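Local coordinates for protein oxalate biosynthetic component 1 (PDB 5IKY) that probably makes oxalate as a bifunctional serine hydrolase and lyase, in quorum sensing-dependent oxalogenesis by Burkholderia thailandensis, at residues L451-L460 against I472-F483; H354-Q365 against T435-F443. All blocks are in the same frame, centred on the assembly; numbering follows the deposited sequence.

Both contacts belong to the same alpha/beta barrel: contact 1 at the loops after two of its strands, contact 2 in the helices around it. Both are partly buried. Contact 1 joins the loop after strand 446-451 to strand 471-474 and the loop beyond it, mixing aliphatic packing with waters and a salt-bridge network held by segment 472-483 next to the magnesium site. In contact 2 helix 354-360 runs beside the end of helix 418-442; aliphatic side chains carry it, with one hydrogen bond between the segments, from the Gln365 amide to Asn442 O. Helix 418-442 leads into strand 446-451, which runs on into contact 1. The nearest atoms are about 10 Å apart, so the two do not touch.

Contact 1: residues L451-L460 against I472-F483; sequences LLPGPFQALL and IRVGLEDALNVF. With MG (magnesium ion), chain B.
With chi1 at 76°, Leu451 holds its CG between backbone N and carbonyl carbon, while Arg473 puts CG trans to its own N (chi1 174°) and bends at chi3, 132°. The two side chains therefore run side by side in the same direction, and Leu451 CD2 sits over the centre of one guanidinium face, 3.4 Å from Arg473 CZ. The same guanidinium grips Asp478 side-on: Arg473 NE reaches Asp478 OD2 at 3.2 Å and Arg473 NH2 reaches Asp478 OD1 at 3.0 Å, each on a syn lone pair and near the guanidinium plane. Leu451 CB and CD1 pack across this carboxylate. Arg473 NH2 also pairs with Glu477 OE2 at 3.0 Å, the oxygen that binds magnesium at 2.4 Å. Arg473 thus ties Asp478 to a metal ligand. A water accepts from Leu452 N and lies within hydrogen-bonding distance of Arg473 O and Asp478 OD2.

Farther along, Gly454 N donates to Asp478 O at 3.1 Å from above the carbonyl plane. Gln457, extended beyond CG, lays its amide against Ala479, Gln457 NE2 being 3.5 Å from Ala479 CB. Leu460 and Ile472 run antiparallel alongside one another, Leu460 CG 3.5 Å from Ile472 CG2.

Neighbouring parallel strands 446-451 and 471-474, joined through helix 460-466, form a beta-alpha-beta unit. The loops after such strands carry the active site in TIM barrels, and here Glu477, with His227 and a water, binds the magnesium ion.

Contact 2: residues H354-Q365 against T435-F443; sequences HTIVENSVTLYQ and TVEKLRDNF
The Phe443 ring meets segment 354-365 with its rim: Ser360 O lies near the ring plane, 3.4 Å from Phe443 CZ, and Leu439 O, in the last turn of the helix that Phe443 follows, also lies in plane at the edge. Gln365 O and Val361 CG1 approach obliquely, and the Gln365 side chain runs antiparallel past the ring, its amide plane 29° from the ring's. Phe377 on strand 375-380 adds a second ring below the helices.

The Gln365 chain bends at chi2, -80°, which turns its amide back to the end of helix 435-442. There Gln365 NE2 donates to Asn442 O at 2.6 Å, almost in line with the carbonyl bond although tilted from the amide's own plane, the N-H itself being bent away from the line. The flat Asn442 group lies against Val361, whose CB is 3.6 Å from Asn442 CG. Its rotation is fixed by a nearly straight bond from Asn442 ND2 to Lys438 O at 2.8 Å, in the amide plane; Lys438 O takes Asn442 N as well.

Upstream the contact is aliphatic. The two branches of Val357 divide between neighbours, CG1 meeting Lys438 CD at 3.6 Å and CG2 meeting Thr435 CG2 at 3.7 Å. Leu439 CD2 fills in between Val357 and Val361. On the outer side, Lys438 NZ stays 5.3 Å from Glu358 OE2, opposite charges near each other but not in contact.

The helix segments run nearly parallel, with axes 10.4 Å apart at closest and crossing at 16°. Beneath them strands 346-351, 375-380 and 446-451 are parallel, and Val357 and Leu439 reach down onto this sheet. Adjacent helices side by side over parallel strands are the outer layer of an alpha/beta barrel, consistent with the TIM-barrel family of the beta-keto acid cleavage enzymes.

Contact 1: residues L451-L460 against I472-F483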
# COMPACT_ATOMS: atom_id res chain seq x y z
N LEU A 451 20.85 -2.60 -12.87
CA LEU A 451 19.86 -2.21 -13.87
C LEU A 451 20.34 -2.63 -15.25
O LEU A 451 21.54 -2.70 -15.50
CB LEU A 451 19.58 -0.70 -13.81
CG LEU A 451 20.56 0.31 -14.41
CD1 LEU A 451 20.30 0.55 -15.89
CD2 LEU A 451 20.49 1.61 -13.64
N LEU A 452 19.40 -2.92 -16.14
CA LEU A 452 19.73 -3.25 -17.52
C LEU A 452 18.72 -2.59 -18.45
O LEU A 452 17.51 -2.63 -18.19
CB LEU A 452 19.74 -4.77 -17.73
CG LEU A 452 20.89 -5.55 -17.09
CD1 LEU A 452 20.68 -7.04 -17.27
CD2 LEU A 452 22.22 -5.13 -17.70
N PRO A 453 19.21 -1.96 -19.53
CA PRO A 453 18.38 -1.22 -20.49
C PRO A 453 17.71 -2.11 -21.54
O PRO A 453 18.36 -2.99 -22.10
CB PRO A 453 19.38 -0.28 -21.15
CG PRO A 453 20.66 -1.04 -21.12
CD PRO A 453 20.64 -1.86 -19.85
N GLY A 454 16.43 -1.88 -21.78
CA GLY A 454 15.71 -2.52 -22.87
C GLY A 454 15.70 -4.04 -22.91
O GLY A 454 15.20 -4.69 -22.00
N PRO A 455 16.27 -4.61 -23.99
CA PRO A 455 16.26 -6.05 -24.29
C PRO A 455 17.00 -6.91 -23.27
O PRO A 455 16.61 -8.06 -23.05
CB PRO A 455 16.97 -6.13 -25.65
CG PRO A 455 16.86 -4.76 -26.23
CD PRO A 455 16.94 -3.84 -25.05
N PHE A 456 18.03 -6.36 -22.65
CA PHE A 456 18.88 -7.12 -21.73
C PHE A 456 18.17 -7.48 -20.43
O PHE A 456 18.71 -8.23 -19.61
CB PHE A 456 20.16 -6.33 -21.42
CG PHE A 456 20.97 -5.99 -22.64
CD1 PHE A 456 21.96 -6.84 -23.09
CD2 PHE A 456 20.73 -4.81 -23.34
CE1 PHE A 456 22.71 -6.53 -24.21
CE2 PHE A 456 21.47 -4.50 -24.46
CZ PHE A 456 22.46 -5.36 -24.90
N GLN A 457 16.96 -6.96 -20.23
CA GLN A 457 16.21 -7.20 -19.00
C GLN A 457 15.83 -8.67 -18.83
O GLN A 457 15.40 -9.09 -17.75
CB GLN A 457 14.95 -6.33 -18.95
CG GLN A 457 15.22 -4.90 -18.50
CD GLN A 457 13.97 -4.16 -18.08
OE1 GLN A 457 12.86 -4.61 -18.32
NE2 GLN A 457 14.16 -3.01 -17.44
N ALA A 458 16.00 -9.45 -19.89
CA ALA A 458 15.82 -10.89 -19.81
C ALA A 458 16.95 -11.52 -19.00
O ALA A 458 16.85 -12.66 -18.55
CB ALA A 458 15.75 -11.50 -21.20
N LEU A 459 18.03 -10.77 -18.81
CA LEU A 459 19.20 -11.24 -18.07
C LEU A 459 19.19 -10.74 -16.63
O LEU A 459 20.02 -11.15 -15.82
CB LEU A 459 20.49 -10.79 -18.75
CG LEU A 459 20.64 -11.08 -20.24
CD1 LEU A 459 21.94 -10.50 -20.74
CD2 LEU A 459 20.58 -12.58 -20.50
N LEU A 460 18.25 -9.85 -16.33
CA LEU A 460 18.23 -9.13 -15.07
C LEU A 460 18.27 -10.04 -13.84
O LEU A 460 19.14 -9.90 -12.99
CB LEU A 460 17.00 -8.23 -15.02
CG LEU A 460 17.09 -6.95 -14.20
CD1 LEU A 460 18.48 -6.33 -14.30
CD2 LEU A 460 16.04 -5.96 -14.67
N ILE A 472 17.52 -5.19 -7.40
CA ILE A 472 17.28 -5.16 -8.83
C ILE A 472 16.42 -3.95 -9.17
O ILE A 472 15.43 -3.67 -8.49
CB ILE A 472 16.57 -6.44 -9.32
CG1 ILE A 472 17.41 -7.68 -8.98
CG2 ILE A 472 16.33 -6.38 -10.81
CD1 ILE A 472 16.75 -8.98 -9.38
N ARG A 473 16.80 -3.22 -10.21
CA ARG A 473 16.04 -2.04 -10.62
C ARG A 473 15.32 -2.25 -11.95
O ARG A 473 15.88 -2.80 -12.90
CB ARG A 473 16.96 -0.83 -10.73
CG ARG A 473 16.28 0.40 -11.29
CD ARG A 473 17.18 1.60 -11.24
NE ARG A 473 17.22 2.31 -12.51
CZ ARG A 473 17.78 3.50 -12.66
NH1 ARG A 473 18.36 4.09 -11.62
NH2 ARG A 473 17.79 4.10 -13.84
N VAL A 474 14.07 -1.80 -12.01
CA VAL A 474 13.31 -1.76 -13.26
C VAL A 474 12.56 -0.43 -13.37
O VAL A 474 12.60 0.39 -12.45
CB VAL A 474 12.29 -2.92 -13.36
CG1 VAL A 474 13.00 -4.25 -13.51
CG2 VAL A 474 11.37 -2.93 -12.15
N GLY A 475 11.89 -0.22 -14.50
CA GLY A 475 11.12 1.00 -14.69
C GLY A 475 11.19 1.51 -16.12
O GLY A 475 12.01 1.05 -16.91
N LEU A 476 10.32 2.46 -16.44
CA LEU A 476 10.26 3.01 -17.79
C LEU A 476 11.54 3.76 -18.15
O LEU A 476 11.86 3.93 -19.33
CB LEU A 476 9.05 3.92 -17.95
CG LEU A 476 7.69 3.24 -17.78
CD1 LEU A 476 6.56 4.17 -18.23
CD2 LEU A 476 7.64 1.93 -18.55
N GLU A 477 12.26 4.21 -17.13
CA GLU A 477 13.56 4.86 -17.34
C GLU A 477 14.51 3.95 -18.11
O GLU A 477 15.28 4.41 -18.95
CB GLU A 477 14.18 5.25 -16.00
CG GLU A 477 15.63 5.70 -16.11
CD GLU A 477 16.12 6.42 -14.86
OE1 GLU A 477 15.32 6.58 -13.92
OE2 GLU A 477 17.30 6.84 -14.84
N ASP A 478 14.45 2.65 -17.81
CA ASP A 478 15.38 1.69 -18.40
C ASP A 478 14.80 1.01 -19.63
O ASP A 478 15.48 0.88 -20.65
CB ASP A 478 15.78 0.64 -17.36
CG ASP A 478 16.38 1.25 -16.11
OD1 ASP A 478 16.92 2.37 -16.19
OD2 ASP A 478 16.31 0.60 -15.04
N ALA A 479 13.55 0.57 -19.53
CA ALA A 479 12.90 -0.14 -20.63
C ALA A 479 11.43 0.23 -20.73
O ALA A 479 10.77 0.45 -19.72
CB ALA A 479 13.06 -1.64 -20.44
N LEU A 480 10.92 0.28 -21.96
CA LEU A 480 9.53 0.67 -22.19
C LEU A 480 8.63 -0.54 -22.44
O LEU A 480 7.41 -0.40 -22.53
CB LEU A 480 9.44 1.63 -23.37
CG LEU A 480 10.18 2.96 -23.22
CD1 LEU A 480 9.91 3.85 -24.43
CD2 LEU A 480 9.78 3.66 -21.93
N ASN A 481 9.23 -1.71 -22.57
CA ASN A 481 8.47 -2.93 -22.81
C ASN A 481 8.42 -3.84 -21.59
O ASN A 481 9.14 -3.63 -20.62
CB ASN A 481 9.05 -3.70 -24.00
CG ASN A 481 9.15 -2.86 -25.25
OD1 ASN A 481 8.35 -1.95 -25.47
ND2 ASN A 481 10.14 -3.16 -26.09
N VAL A 482 7.56 -4.85 -21.66
CA VAL A 482 7.47 -5.86 -20.61
C VAL A 482 7.16 -7.21 -21.25
O VAL A 482 6.43 -7.29 -22.24
CB VAL A 482 6.39 -5.50 -19.56
CG1 VAL A 482 5.01 -5.42 -20.19
CG2 VAL A 482 6.40 -6.50 -18.41
N PHE A 483 7.74 -8.28 -20.71
CA PHE A 483 7.50 -9.60 -21.25
C PHE A 483 6.15 -10.15 -20.80
O PHE A 483 5.83 -10.13 -19.62
CB PHE A 483 8.63 -10.56 -20.85
CG PHE A 483 9.95 -10.22 -21.48
CD1 PHE A 483 10.15 -10.40 -22.84
CD2 PHE A 483 11.00 -9.73 -20.72
CE1 PHE A 483 11.36 -10.09 -23.43
CE2 PHE A 483 12.21 -9.42 -21.30
CZ PHE A 483 12.40 -9.60 -22.65
MG MG B . 18.34 8.12 -13.15
O HOH W 1 16.70 -2.08 -15.25
O HOH W 2 12.13 -1.93 -16.68
O HOH W 3 20.23 9.59 -12.19

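Contact 2: residues H354-Q365 against T435-F443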
# COMPACT_ATOMS: atom_id res chain seq x y z
N HIS A 354 34.14 2.33 -15.50
CA HIS A 354 35.25 1.83 -14.69
C HIS A 354 35.98 2.95 -13.95
O HIS A 354 36.57 2.72 -12.89
CB HIS A 354 36.24 1.06 -15.56
CG HIS A 354 35.76 -0.31 -15.94
ND1 HIS A 354 35.64 -1.34 -15.03
CD2 HIS A 354 35.36 -0.81 -17.13
CE1 HIS A 354 35.19 -2.42 -15.65
NE2 HIS A 354 35.01 -2.12 -16.92
N THR A 355 35.93 4.16 -14.49
CA THR A 355 36.55 5.31 -13.84
C THR A 355 35.81 5.65 -12.54
O THR A 355 36.43 6.05 -11.55
CB THR A 355 36.58 6.54 -14.76
OG1 THR A 355 37.19 6.18 -16.01
CG2 THR A 355 37.37 7.67 -14.12
N ILE A 356 34.49 5.47 -12.55
CA ILE A 356 33.68 5.66 -11.35
C ILE A 356 34.10 4.66 -10.27
O ILE A 356 34.31 5.04 -9.11
CB ILE A 356 32.17 5.49 -11.63
CG1 ILE A 356 31.67 6.58 -12.57
CG2 ILE A 356 31.38 5.50 -10.32
CD1 ILE A 356 31.65 7.95 -11.95
N VAL A 357 34.21 3.39 -10.65
CA VAL A 357 34.65 2.34 -9.75
C VAL A 357 35.99 2.68 -9.12
O VAL A 357 36.17 2.64 -7.90
CB VAL A 357 34.79 0.99 -10.48
CG1 VAL A 357 35.21 -0.11 -9.51
CG2 VAL A 357 33.49 0.62 -11.19
N GLU A 358 36.94 3.03 -9.98
CA GLU A 358 38.31 3.29 -9.58
C GLU A 358 38.42 4.53 -8.70
O GLU A 358 39.23 4.58 -7.78
CB GLU A 358 39.18 3.42 -10.84
CG GLU A 358 40.34 4.38 -10.75
CD GLU A 358 41.23 4.30 -11.98
OE1 GLU A 358 41.34 5.31 -12.70
OE2 GLU A 358 41.82 3.22 -12.21
N ASN A 359 37.58 5.53 -8.97
CA ASN A 359 37.53 6.72 -8.13
C ASN A 359 36.86 6.41 -6.79
O ASN A 359 37.22 6.99 -5.76
CB ASN A 359 36.79 7.86 -8.83
CG ASN A 359 37.59 8.47 -9.96
OD1 ASN A 359 38.82 8.33 -10.00
ND2 ASN A 359 36.91 9.15 -10.87
N SER A 360 35.90 5.50 -6.81
CA SER A 360 35.15 5.13 -5.61
C SER A 360 36.00 4.37 -4.59
O SER A 360 35.91 4.62 -3.40
CB SER A 360 33.93 4.29 -5.97
OG SER A 360 32.99 5.05 -6.70
N VAL A 361 36.81 3.43 -5.07
CA VAL A 361 37.55 2.55 -4.17
C VAL A 361 38.88 3.15 -3.73
O VAL A 361 39.59 2.58 -2.91
CB VAL A 361 37.81 1.17 -4.80
CG1 VAL A 361 36.49 0.54 -5.23
CG2 VAL A 361 38.77 1.29 -5.97
N THR A 362 39.22 4.31 -4.29
CA THR A 362 40.45 4.98 -3.90
C THR A 362 40.18 6.32 -3.23
O THR A 362 40.08 6.41 -2.01
CB THR A 362 41.39 5.20 -5.11
OG1 THR A 362 40.73 5.99 -6.11
CG2 THR A 362 41.81 3.87 -5.71
N LEU A 363 40.02 7.35 -4.05
CA LEU A 363 39.96 8.72 -3.55
C LEU A 363 38.69 9.03 -2.77
O LEU A 363 38.71 9.81 -1.82
CB LEU A 363 40.09 9.68 -4.72
CG LEU A 363 40.70 11.04 -4.41
CD1 LEU A 363 42.00 10.90 -3.62
CD2 LEU A 363 40.96 11.72 -5.72
N TYR A 364 37.58 8.41 -3.17
CA TYR A 364 36.29 8.67 -2.53
C TYR A 364 35.91 7.60 -1.52
O TYR A 364 34.84 7.67 -0.92
CB TYR A 364 35.19 8.79 -3.59
CG TYR A 364 35.13 10.16 -4.23
CD1 TYR A 364 34.42 11.20 -3.64
CD2 TYR A 364 35.80 10.42 -5.42
CE1 TYR A 364 34.37 12.45 -4.22
CE2 TYR A 364 35.75 11.66 -6.01
CZ TYR A 364 35.04 12.68 -5.41
OH TYR A 364 35.00 13.92 -5.99
N GLN A 365 36.78 6.61 -1.33
CA GLN A 365 36.49 5.50 -0.44
C GLN A 365 36.14 5.99 0.96
O GLN A 365 35.11 5.63 1.52
CB GLN A 365 37.66 4.52 -0.39
CG GLN A 365 37.30 3.13 0.10
CD GLN A 365 37.19 3.05 1.62
OE1 GLN A 365 37.77 3.85 2.34
NE2 GLN A 365 36.42 2.07 2.10
N THR A 435 34.07 -5.92 -11.16
CA THR A 435 33.58 -4.67 -10.61
C THR A 435 32.86 -4.90 -9.28
O THR A 435 33.11 -4.18 -8.30
CB THR A 435 32.63 -3.95 -11.59
OG1 THR A 435 33.37 -3.50 -12.72
CG2 THR A 435 31.96 -2.76 -10.91
N VAL A 436 31.98 -5.89 -9.24
CA VAL A 436 31.27 -6.24 -8.02
C VAL A 436 32.25 -6.60 -6.90
O VAL A 436 32.18 -6.04 -5.81
CB VAL A 436 30.31 -7.42 -8.24
CG1 VAL A 436 29.67 -7.83 -6.92
CG2 VAL A 436 29.24 -7.06 -9.26
N GLU A 437 33.16 -7.52 -7.19
CA GLU A 437 34.15 -7.95 -6.21
C GLU A 437 35.02 -6.80 -5.73
O GLU A 437 35.37 -6.73 -4.55
CB GLU A 437 35.02 -9.07 -6.79
CG GLU A 437 34.28 -10.38 -6.99
CD GLU A 437 35.15 -11.46 -7.60
OE1 GLU A 437 36.21 -11.11 -8.18
OE2 GLU A 437 34.79 -12.65 -7.49
N LYS A 438 35.37 -5.90 -6.64
CA LYS A 438 36.20 -4.75 -6.29
C LYS A 438 35.49 -3.85 -5.28
O LYS A 438 36.11 -3.35 -4.33
CB LYS A 438 36.56 -3.96 -7.54
CG LYS A 438 37.68 -2.95 -7.34
CD LYS A 438 38.00 -2.22 -8.64
CE LYS A 438 39.49 -2.00 -8.81
NZ LYS A 438 39.78 -1.12 -9.97
N LEU A 439 34.19 -3.65 -5.47
CA LEU A 439 33.40 -2.80 -4.59
C LEU A 439 33.22 -3.43 -3.20
O LEU A 439 33.31 -2.73 -2.19
CB LEU A 439 32.03 -2.51 -5.21
CG LEU A 439 32.03 -1.60 -6.44
CD1 LEU A 439 30.65 -1.54 -7.07
CD2 LEU A 439 32.51 -0.21 -6.07
N ARG A 440 32.97 -4.73 -3.16
CA ARG A 440 32.83 -5.44 -1.89
C ARG A 440 34.13 -5.46 -1.09
O ARG A 440 34.12 -5.40 0.13
CB ARG A 440 32.36 -6.88 -2.12
CG ARG A 440 31.17 -7.04 -3.04
CD ARG A 440 29.86 -7.13 -2.30
NE ARG A 440 28.86 -7.84 -3.09
CZ ARG A 440 27.54 -7.77 -2.88
NH1 ARG A 440 26.71 -8.46 -3.66
NH2 ARG A 440 27.06 -7.02 -1.90
N ASP A 441 35.26 -5.55 -1.80
CA ASP A 441 36.56 -5.63 -1.15
C ASP A 441 36.97 -4.31 -0.50
O ASP A 441 37.69 -4.30 0.50
CB ASP A 441 37.64 -6.07 -2.14
CG ASP A 441 37.48 -7.52 -2.56
OD1 ASP A 441 36.64 -8.23 -1.96
OD2 ASP A 441 38.21 -7.96 -3.48
N ASN A 442 36.52 -3.20 -1.08
CA ASN A 442 36.86 -1.88 -0.55
C ASN A 442 35.76 -1.26 0.30
O ASN A 442 35.95 -0.21 0.91
CB ASN A 442 37.22 -0.94 -1.70
CG ASN A 442 38.54 -1.31 -2.36
OD1 ASN A 442 39.59 -0.80 -1.99
ND2 ASN A 442 38.48 -2.21 -3.34
N PHE A 443 34.60 -1.91 0.34
CA PHE A 443 33.50 -1.44 1.17
C PHE A 443 32.89 -2.60 1.95
O PHE A 443 32.02 -3.30 1.45
CB PHE A 443 32.43 -0.75 0.31
CG PHE A 443 32.89 0.54 -0.31
CD1 PHE A 443 32.91 1.71 0.43
CD2 PHE A 443 33.30 0.58 -1.64
CE1 PHE A 443 33.33 2.90 -0.14
CE2 PHE A 443 33.72 1.77 -2.21
CZ PHE A 443 33.74 2.93 -1.46